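Water-Soluble Chlorophyll Protein (Brassica oleracea var. botrytis, PDB 6S2Z) binds chlorophyll b in a water-soluble tetramer built on the Kunitz-type beta-trefoil fold, and probably serves as a chlorophyll carrier related to protease inhibitors. Local coordinates at residues Q47-Y52 / P150-P155; L43-T48 / P109-G114. All coordinates share one frame; numbering follows the deposited sequence.

Interaction 1. Residues Q47-Y52 / P150-P155; sequences QTLLPY and PWLGAP. With CHL (chlorophyll b), chain B.
Gln47 and Pro155 join the two segments through one backbone hydrogen bond, from Gln47 N to Pro155 O at 2.8 Å, with the donor in the carbonyl plane. Gln47 ends strand 44-47 and Pro155 begins strand 155-160; beyond this pair the chains part, 47-52 into a loop and 150-155 back through a type I' turn from Trp151 to Ala154, closed by Ala154 N on Trp151 O. Leu49 fills the angle between them. Its CG lies 3.6 Å from Ala154 CB, while CD1 comes up to Leu152 CB and CD2 touches Pro155 CD. The Gln47 side chain crosses the Pro155 ring obliquely: with CG anti to the backbone N (chi1 -179°) and the chain extended, OE1 lies 3.5 Å from Pro155 CG, while NE2 is hydrogen-bonded to Gly28 O and Ser25 OG. Chlorophyll b touches both loops. Thr48 OG1 donates to the methyl-ester carbonyl oxygen CHL O1D at 2.9 Å, and the same hydroxyl accepts a weak bond from Leu50 N. Leu49 N gives a second bond, 3.1 Å to CHL O1A. Beside the same ester arm, the indole of Trp151 turns one face to the reduced ring, CHL C3A standing 3.9 Å above its centre, and NE1 is tied to Ala34 O. Ile86 of a second subunit packs on Leu49, and a third subunit reaches Trp151 through Ile37. The chemistry implies a divided task: one loop supplies hydrogen-bond donors to the pigment's two ester carbonyls, the other an aromatic face, while the Gln47-Pro155 backbone bond and the Leu49-Ala154 contact join the loops.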
# COMPACT_ATOMS: atom_id res chain seq x y z
N GLN A 47 10.78 -1.39 15.46
CA GLN A 47 10.43 -2.51 16.32
C GLN A 47 9.00 -2.91 15.98
O GLN A 47 8.10 -2.07 16.04
CB GLN A 47 10.56 -2.19 17.81
CG GLN A 47 10.21 -3.39 18.67
CD GLN A 47 10.04 -3.10 20.15
OE1 GLN A 47 10.00 -1.95 20.58
NE2 GLN A 47 9.93 -4.17 20.93
N THR A 48 8.79 -4.17 15.64
CA THR A 48 7.41 -4.60 15.41
C THR A 48 6.66 -4.51 16.74
O THR A 48 7.25 -4.79 17.78
CB THR A 48 7.32 -6.00 14.79
OG1 THR A 48 5.93 -6.34 14.71
CG2 THR A 48 8.04 -7.08 15.58
N LEU A 49 5.37 -4.17 16.70
CA LEU A 49 4.57 -4.07 17.91
C LEU A 49 4.10 -5.44 18.39
O LEU A 49 3.75 -5.57 19.55
CB LEU A 49 3.38 -3.15 17.63
CG LEU A 49 3.71 -1.67 17.46
CD1 LEU A 49 2.47 -0.91 16.96
CD2 LEU A 49 4.28 -1.05 18.76
N LEU A 50 4.08 -6.44 17.49
CA LEU A 50 3.47 -7.74 17.74
C LEU A 50 4.34 -8.57 18.68
O LEU A 50 5.51 -8.80 18.40
CB LEU A 50 3.20 -8.46 16.41
CG LEU A 50 2.41 -7.69 15.34
CD1 LEU A 50 1.99 -8.60 14.20
CD2 LEU A 50 1.19 -7.01 15.93
N PRO A 51 3.79 -9.07 19.81
CA PRO A 51 4.58 -9.77 20.83
C PRO A 51 5.43 -11.01 20.48
O PRO A 51 6.45 -11.24 21.14
CB PRO A 51 3.55 -10.11 21.95
CG PRO A 51 2.18 -10.00 21.29
CD PRO A 51 2.36 -8.96 20.20
N TYR A 52 5.03 -11.83 19.51
CA TYR A 52 5.79 -13.07 19.34
C TYR A 52 6.63 -13.07 18.06
O TYR A 52 7.15 -14.10 17.65
CB TYR A 52 4.87 -14.29 19.39
CG TYR A 52 3.94 -14.30 20.57
CD1 TYR A 52 4.39 -14.70 21.83
CD2 TYR A 52 2.62 -13.88 20.45
CE1 TYR A 52 3.55 -14.71 22.92
CE2 TYR A 52 1.76 -13.88 21.53
CZ TYR A 52 2.23 -14.31 22.77
OH TYR A 52 1.39 -14.33 23.85
N PRO A 150 5.77 5.76 11.65
CA PRO A 150 4.52 5.72 10.89
C PRO A 150 3.68 4.44 10.97
O PRO A 150 2.58 4.40 10.44
CB PRO A 150 5.02 6.04 9.47
CG PRO A 150 6.36 5.34 9.43
CD PRO A 150 6.96 5.61 10.79
N TRP A 151 4.16 3.42 11.67
CA TRP A 151 3.39 2.19 11.77
C TRP A 151 2.76 2.09 13.16
O TRP A 151 3.27 1.37 14.02
CB TRP A 151 4.26 0.97 11.45
CG TRP A 151 4.73 0.93 10.03
CD1 TRP A 151 5.94 1.36 9.55
CD2 TRP A 151 4.00 0.44 8.89
NE1 TRP A 151 6.00 1.16 8.20
CE2 TRP A 151 4.82 0.61 7.76
CE3 TRP A 151 2.72 -0.11 8.72
CZ2 TRP A 151 4.42 0.25 6.48
CZ3 TRP A 151 2.34 -0.48 7.45
CH2 TRP A 151 3.17 -0.29 6.35
N LEU A 152 1.66 2.84 13.36
CA LEU A 152 0.92 2.90 14.61
C LEU A 152 1.85 3.35 15.73
O LEU A 152 1.76 2.87 16.86
CB LEU A 152 0.34 1.52 14.93
CG LEU A 152 -0.58 0.91 13.86
CD1 LEU A 152 -0.63 -0.61 14.04
CD2 LEU A 152 -1.99 1.53 13.92
N GLY A 153 2.78 4.24 15.38
CA GLY A 153 3.76 4.76 16.31
C GLY A 153 4.76 3.72 16.79
O GLY A 153 5.40 3.93 17.82
N ALA A 154 4.91 2.60 16.08
CA ALA A 154 5.91 1.60 16.44
C ALA A 154 7.30 2.23 16.46
O ALA A 154 7.67 3.00 15.57
CB ALA A 154 5.86 0.45 15.46
N PRO A 155 8.14 1.94 17.48
CA PRO A 155 9.48 2.53 17.55
C PRO A 155 10.23 2.47 16.21
O PRO A 155 10.38 1.40 15.63
CB PRO A 155 10.17 1.62 18.57
CG PRO A 155 9.06 1.26 19.53
CD PRO A 155 7.85 1.06 18.63
MG CHL B . 8.88 -5.30 6.97
CHA CHL B . 7.34 -6.25 9.84
CHB CHL B . 6.45 -2.99 6.60
CHC CHL B . 9.99 -4.71 3.83
CHD CHL B . 10.75 -8.27 7.04
NA CHL B . 7.37 -4.57 8.09
C1A CHL B . 6.99 -4.97 9.22
C2A CHL B . 6.00 -4.11 9.90
C3A CHL B . 5.59 -3.21 8.79
C4A CHL B . 6.53 -3.61 7.74
CMA CHL B . 4.18 -3.50 8.36
CAA CHL B . 6.46 -3.48 11.20
CBA CHL B . 5.52 -2.47 11.81
CGA CHL B . 4.46 -2.97 12.74
O1A CHL B . 4.69 -3.15 13.86
O2A CHL B . 3.12 -3.14 12.28
NB CHL B . 8.32 -4.01 5.45
C1B CHL B . 7.31 -3.16 5.43
C2B CHL B . 7.09 -2.42 4.19
C3B CHL B . 8.15 -2.95 3.39
C4B CHL B . 8.84 -3.91 4.25
CMB CHL B . 6.05 -1.40 3.86
CAB CHL B . 8.50 -2.60 2.01
CBB CHL B . 7.65 -2.53 1.06
NC CHL B . 10.14 -6.30 5.66
C1C CHL B . 10.47 -5.95 4.44
C2C CHL B . 11.40 -6.87 3.78
C3C CHL B . 11.63 -7.91 4.71
C4C CHL B . 10.80 -7.46 5.81
CMC CHL B . 12.00 -6.84 2.44
OMC CHL B . 11.84 -5.95 1.69
CAC CHL B . 12.48 -9.13 4.55
CBC CHL B . 11.71 -10.22 3.91
ND CHL B . 9.09 -6.95 8.15
C1D CHL B . 9.80 -8.06 8.12
C2D CHL B . 9.51 -8.95 9.26
C3D CHL B . 8.51 -8.15 9.94
C4D CHL B . 8.35 -7.07 9.25
CMD CHL B . 10.04 -10.26 9.75
CAD CHL B . 7.62 -8.12 11.11
OBD CHL B . 7.56 -8.99 12.00
CBD CHL B . 6.84 -6.87 11.08
CGD CHL B . 5.37 -7.13 11.17
O1D CHL B . 4.75 -6.78 12.09
O2D CHL B . 4.66 -7.81 10.17
CED CHL B . 3.39 -8.28 10.41
C1 CHL B . 2.24 -4.20 12.52
C2 CHL B . 0.98 -3.83 11.82
C3 CHL B . 0.20 -4.74 11.25
C4 CHL B . 0.54 -6.16 11.34
C5 CHL B . -1.03 -4.35 10.54
C6 CHL B . -0.93 -4.73 9.09
C7 CHL B . 0.35 -4.33 8.42
C8 CHL B . 0.35 -4.79 6.97
C9 CHL B . 1.25 -5.99 6.75
C10 CHL B . 0.68 -3.66 6.03
C11 CHL B . -0.48 -2.73 5.96
C12 CHL B . -0.37 -1.92 4.71
C13 CHL B . -1.15 -0.62 4.78
C14 CHL B . -2.64 -0.85 4.81
C15 CHL B . -0.79 0.24 3.59
C16 CHL B . -1.23 1.68 3.79
C17 CHL B . -0.92 2.55 2.59
C18 CHL B . -0.97 4.01 2.98
C19 CHL B . 0.10 4.78 2.29
C20 CHL B . -2.28 4.58 2.56

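Interaction 2. Residues L43-T48 / P109-G114; sequences LGITQT and PAIIIG. With CHL (chlorophyll b), chain B.
Leu43 O receives the direct backbone bond of this contact, a weak one of 3.0 Å from Ile113 N, bent to 133° at the hydrogen; Ile112 CA makes a CA-H...O contact with the same oxygen, 3.2 Å away. Water does much of the remaining joining. One molecule accepts from Leu43 N at 2.8 Å and donates to Ile113 O, and a second accepts from Ile45 N and lies close to Ile111 O. Strands 44-47 and 111-113 approach to 5.0 Å at an angle of 115°, well short of antiparallel, consistent with water bridging where a regular ladder would pair directly. At the crossing, Gly44 passes its CA within 3.5 Å of Ile111 O, a CA-H...O contact. Isoleucines pack beside it. Ile45 and Ile113 meet at about a right angle, CG1 to CG1 at 3.8 Å, and Ile45 CD1 also touches Ile111 CG2. Ile113 carries CG1 anti to its carbonyl carbon (chi1 -63°), which sends CD1 over Gly44 O and toward Leu43 CB. The Leu43 branches turn to the pigment instead, CD2 lying 3.5 Å from the vinyl carbon CHL CAB. In the trefoil, strand 44-47 pairs antiparallel with 30-33 and 111-113 with 97-99; Leu157 of strand 155-160 touches both Ile45 and Ile111, Trp97 packs on Ile45, and Pro32 of strand 30-33 meets Ile113.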
# COMPACT_ATOMS: atom_id res chain seq x y z
N LEU A 43 14.58 1.33 2.86
CA LEU A 43 13.74 0.98 4.00
C LEU A 43 14.35 1.51 5.29
O LEU A 43 15.57 1.63 5.40
CB LEU A 43 13.60 -0.55 4.07
CG LEU A 43 12.90 -1.18 2.86
CD1 LEU A 43 13.16 -2.68 2.78
CD2 LEU A 43 11.40 -0.86 2.87
N GLY A 44 13.50 1.76 6.29
CA GLY A 44 13.99 2.02 7.63
C GLY A 44 13.92 0.77 8.49
O GLY A 44 13.70 -0.32 7.96
N ILE A 45 14.10 0.93 9.80
CA ILE A 45 14.12 -0.17 10.74
C ILE A 45 13.22 0.20 11.90
O ILE A 45 13.22 1.34 12.36
CB ILE A 45 15.55 -0.50 11.22
CG1 ILE A 45 16.53 -0.57 10.05
CG2 ILE A 45 15.58 -1.79 12.04
CD1 ILE A 45 17.93 -1.06 10.44
N THR A 46 12.42 -0.77 12.35
CA THR A 46 11.30 -0.52 13.23
C THR A 46 11.27 -1.66 14.24
O THR A 46 11.68 -2.79 13.92
CB THR A 46 10.00 -0.50 12.39
OG1 THR A 46 10.16 0.48 11.37
CG2 THR A 46 8.77 -0.21 13.21
N GLN A 47 10.78 -1.39 15.46
CA GLN A 47 10.43 -2.51 16.32
C GLN A 47 9.00 -2.91 15.98
O GLN A 47 8.10 -2.07 16.04
CB GLN A 47 10.56 -2.19 17.81
CG GLN A 47 10.21 -3.39 18.67
CD GLN A 47 10.04 -3.10 20.15
OE1 GLN A 47 10.00 -1.95 20.58
NE2 GLN A 47 9.93 -4.17 20.93
N THR A 48 8.79 -4.17 15.64
CA THR A 48 7.41 -4.60 15.41
C THR A 48 6.66 -4.51 16.74
O THR A 48 7.25 -4.79 17.78
CB THR A 48 7.32 -6.00 14.79
OG1 THR A 48 5.93 -6.34 14.71
CG2 THR A 48 8.04 -7.08 15.58
N PRO A 109 18.73 11.71 12.33
CA PRO A 109 18.56 10.92 11.12
C PRO A 109 18.07 9.47 11.31
O PRO A 109 18.43 8.78 12.27
CB PRO A 109 19.96 11.00 10.48
CG PRO A 109 20.89 11.08 11.66
CD PRO A 109 20.14 11.96 12.65
N ALA A 110 17.27 9.01 10.36
CA ALA A 110 16.80 7.63 10.28
C ALA A 110 17.96 6.64 10.14
O ALA A 110 18.94 6.89 9.43
CB ALA A 110 15.83 7.52 9.13
N ILE A 111 17.87 5.51 10.87
CA ILE A 111 18.61 4.33 10.46
C ILE A 111 17.90 3.66 9.27
O ILE A 111 16.72 3.32 9.32
CB ILE A 111 18.84 3.36 11.63
CG1 ILE A 111 19.26 4.11 12.90
CG2 ILE A 111 19.88 2.32 11.22
CD1 ILE A 111 20.64 4.75 12.84
N ILE A 112 18.65 3.49 8.18
CA ILE A 112 18.09 2.94 6.96
C ILE A 112 18.87 1.66 6.67
O ILE A 112 19.78 1.29 7.41
CB ILE A 112 18.23 3.96 5.81
CG1 ILE A 112 19.70 4.39 5.63
CG2 ILE A 112 17.32 5.16 6.03
CD1 ILE A 112 20.05 4.90 4.25
N ILE A 113 18.50 1.01 5.57
CA ILE A 113 19.09 -0.23 5.10
C ILE A 113 19.61 0.04 3.70
O ILE A 113 18.87 0.54 2.86
CB ILE A 113 18.05 -1.36 5.12
CG1 ILE A 113 17.54 -1.65 6.53
CG2 ILE A 113 18.62 -2.61 4.50
CD1 ILE A 113 16.26 -2.46 6.56
N GLY A 114 20.88 -0.30 3.45
CA GLY A 114 21.49 -0.14 2.14
C GLY A 114 22.83 0.59 2.18
O GLY A 114 23.19 1.25 1.22
MG CHL B . 8.88 -5.30 6.97
CHA CHL B . 7.34 -6.25 9.84
CHB CHL B . 6.45 -2.99 6.60
CHC CHL B . 9.99 -4.71 3.83
CHD CHL B . 10.75 -8.27 7.04
NA CHL B . 7.37 -4.57 8.09
C1A CHL B . 6.99 -4.97 9.22
C2A CHL B . 6.00 -4.11 9.90
C3A CHL B . 5.59 -3.21 8.79
C4A CHL B . 6.53 -3.61 7.74
CMA CHL B . 4.18 -3.50 8.36
CAA CHL B . 6.46 -3.48 11.20
CBA CHL B . 5.52 -2.47 11.81
CGA CHL B . 4.46 -2.97 12.74
O1A CHL B . 4.69 -3.15 13.86
O2A CHL B . 3.12 -3.14 12.28
NB CHL B . 8.32 -4.01 5.45
C1B CHL B . 7.31 -3.16 5.43
C2B CHL B . 7.09 -2.42 4.19
C3B CHL B . 8.15 -2.95 3.39
C4B CHL B . 8.84 -3.91 4.25
CMB CHL B . 6.05 -1.40 3.86
CAB CHL B . 8.50 -2.60 2.01
CBB CHL B . 7.65 -2.53 1.06
NC CHL B . 10.14 -6.30 5.66
C1C CHL B . 10.47 -5.95 4.44
C2C CHL B . 11.40 -6.87 3.78
C3C CHL B . 11.63 -7.91 4.71
C4C CHL B . 10.80 -7.46 5.81
CMC CHL B . 12.00 -6.84 2.44
OMC CHL B . 11.84 -5.95 1.69
CAC CHL B . 12.48 -9.13 4.55
CBC CHL B . 11.71 -10.22 3.91
ND CHL B . 9.09 -6.95 8.15
C1D CHL B . 9.80 -8.06 8.12
C2D CHL B . 9.51 -8.95 9.26
C3D CHL B . 8.51 -8.15 9.94
C4D CHL B . 8.35 -7.07 9.25
CMD CHL B . 10.04 -10.26 9.75
CAD CHL B . 7.62 -8.12 11.11
OBD CHL B . 7.56 -8.99 12.00
CBD CHL B . 6.84 -6.87 11.08
CGD CHL B . 5.37 -7.13 11.17
O1D CHL B . 4.75 -6.78 12.09
O2D CHL B . 4.66 -7.81 10.17
CED CHL B . 3.39 -8.28 10.41
C1 CHL B . 2.24 -4.20 12.52
C2 CHL B . 0.98 -3.83 11.82
C3 CHL B . 0.20 -4.74 11.25
C4 CHL B . 0.54 -6.16 11.34
C5 CHL B . -1.03 -4.35 10.54
C6 CHL B . -0.93 -4.73 9.09
C7 CHL B . 0.35 -4.33 8.42
C8 CHL B . 0.35 -4.79 6.97
C9 CHL B . 1.25 -5.99 6.75
C10 CHL B . 0.68 -3.66 6.03
C11 CHL B . -0.48 -2.73 5.96
C12 CHL B . -0.37 -1.92 4.71
C13 CHL B . -1.15 -0.62 4.78
C14 CHL B . -2.64 -0.85 4.81
C15 CHL B . -0.79 0.24 3.59
C16 CHL B . -1.23 1.68 3.79
C17 CHL B . -0.92 2.55 2.59
C18 CHL B . -0.97 4.01 2.98
C19 CHL B . 0.10 4.78 2.29
C20 CHL B . -2.28 4.58 2.56
O HOH W 1 16.41 -0.47 1.67
O HOH W 2 14.48 3.66 10.48

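In the fold
The run 43-52 supplies a segment to each contact, the two overlapping at Gln47 and Thr48, and the two centres lie 13 Å apart. Interaction 2, its centre about 8 Å from the centre of the chain, lies in the interior; interaction 1 lies at the far end of strand 44-47, near the subunit boundaries. They touch directly where Thr46 CG2 meets Ala154 CB at 3.7 Å. Chlorophyll b spans the same course, its vinyl-bearing side on Leu43 and its ester groups at Thr48 and Leu49. The side chain of Pro32, the axial residue of the chlorophyll magnesium, is about 4 Å from that of Ile113 and about 9 Å from that of Trp151.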